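Local structure of DNA ligase (Archaeoglobus fulgidus, 3GDE) at residues 538-541 against 542-546. The protein seals nicks in double-stranded DNA at the expense of ATP, probably serving replication, recombination and repair. Residues are numbered along the deposited sequence; the frame is centred on the assembly and turned at random.
Sequences EADT and IERVE
Arg544 is gripped twice over by acid, and its bond to Asp540 is skewed: NH1 gives a salt-bridging hydrogen bond of 3.0 Å to Asp540 OD1, which lies in the guanidinium plane yet is approached from 47° above its own carboxylate plane. The bend at chi2 (98°) brings the arginine chain alongside Asp540, CG and CD both near OD1. NH2 forms a salt bridge with Glu426 OE2, while Asp540 OD2 accepts from Asp429 N, giving each group a second polar partner. One residue on, Thr541 illustrates the classical N-cap of a helix, here helix 542-550, the last of the chain, whose Ile542 and Val545 pack on Cys453 of strand 446-454 in the antiparallel sheet of the OB fold. With OG1 set between its backbone N and carbonyl carbon (chi1 59°), the hydroxyl accepts from Arg544 N at 3.3 Å, and a water links OG1 to Glu543 OE1. Val545 N closes the first helical turn on Thr541 O at 3.1 Å, with Val545 CG2 packed 3.6 Å from that oxygen. A methionine in place of Arg544 would probably leave Asp540 OD1 and Glu426 without their shared cation. The Arg544 side chain also lies about 4 Å from those of Arg414 and Lys420, predicted to bind ATP, and from a phosphate ion, probably from the crystallisation liquor.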
# COMPACT_ATOMS: atom_id res chain seq x y z
N GLU A 538 0.68 2.57 -2.06
CA GLU A 538 1.16 1.47 -2.91
C GLU A 538 1.27 1.85 -4.39
O GLU A 538 1.50 0.98 -5.24
CB GLU A 538 0.33 0.19 -2.72
CG GLU A 538 0.53 -0.51 -1.37
CD GLU A 538 2.00 -0.89 -1.07
OE1 GLU A 538 2.34 -0.96 0.13
OE2 GLU A 538 2.81 -1.10 -2.01
N ALA A 539 1.13 3.14 -4.69
CA ALA A 539 1.35 3.64 -6.04
C ALA A 539 2.83 3.55 -6.35
O ALA A 539 3.66 3.59 -5.44
CB ALA A 539 0.86 5.06 -6.18
N ASP A 540 3.15 3.43 -7.63
CA ASP A 540 4.55 3.35 -8.03
C ASP A 540 5.31 4.62 -7.66
O ASP A 540 4.76 5.72 -7.69
CB ASP A 540 4.66 3.01 -9.51
CG ASP A 540 4.38 1.54 -9.78
OD1 ASP A 540 5.23 0.69 -9.42
OD2 ASP A 540 3.29 1.24 -10.32
N THR A 541 6.57 4.43 -7.29
CA THR A 541 7.40 5.49 -6.72
C THR A 541 8.15 6.26 -7.79
O THR A 541 8.36 5.75 -8.89
CB THR A 541 8.40 4.91 -5.69
OG1 THR A 541 9.25 3.94 -6.34
CG2 THR A 541 7.67 4.24 -4.54
N ILE A 542 8.54 7.49 -7.46
CA ILE A 542 9.41 8.28 -8.35
C ILE A 542 10.69 7.52 -8.77
O ILE A 542 11.16 7.67 -9.90
CB ILE A 542 9.73 9.68 -7.75
CG1 ILE A 542 10.53 10.54 -8.74
CG2 ILE A 542 10.46 9.56 -6.40
CD1 ILE A 542 9.79 10.87 -10.03
N GLU A 543 11.22 6.71 -7.86
CA GLU A 543 12.36 5.84 -8.14
C GLU A 543 12.05 4.81 -9.24
O GLU A 543 12.87 4.60 -10.13
CB GLU A 543 12.84 5.14 -6.86
CG GLU A 543 14.02 4.18 -7.05
CD GLU A 543 14.77 3.88 -5.75
OE1 GLU A 543 14.19 4.04 -4.64
OE2 GLU A 543 15.96 3.48 -5.84
N ARG A 544 10.87 4.19 -9.18
CA ARG A 544 10.43 3.27 -10.22
C ARG A 544 10.38 3.96 -11.59
O ARG A 544 10.94 3.46 -12.57
CB ARG A 544 9.07 2.66 -9.87
CG ARG A 544 8.60 1.55 -10.83
CD ARG A 544 8.89 0.14 -10.28
NE ARG A 544 8.88 -0.89 -11.32
CZ ARG A 544 7.79 -1.51 -11.78
NH1 ARG A 544 6.59 -1.19 -11.31
NH2 ARG A 544 7.90 -2.44 -12.73
N VAL A 545 9.71 5.11 -11.65
CA VAL A 545 9.57 5.87 -12.89
C VAL A 545 10.95 6.17 -13.49
O VAL A 545 11.17 5.95 -14.69
CB VAL A 545 8.72 7.17 -12.68
CG1 VAL A 545 8.62 7.99 -13.97
CG2 VAL A 545 7.33 6.82 -12.16
N GLU A 546 11.86 6.66 -12.64
CA GLU A 546 13.25 6.93 -13.01
C GLU A 546 13.95 5.72 -13.63
O GLU A 546 14.56 5.83 -14.68
CB GLU A 546 14.05 7.41 -11.79
CG GLU A 546 13.80 8.87 -11.43
CD GLU A 546 14.22 9.24 -9.99
OE1 GLU A 546 14.67 8.36 -9.22
OE2 GLU A 546 14.07 10.43 -9.64
O HOH W 1 11.07 3.36 -4.16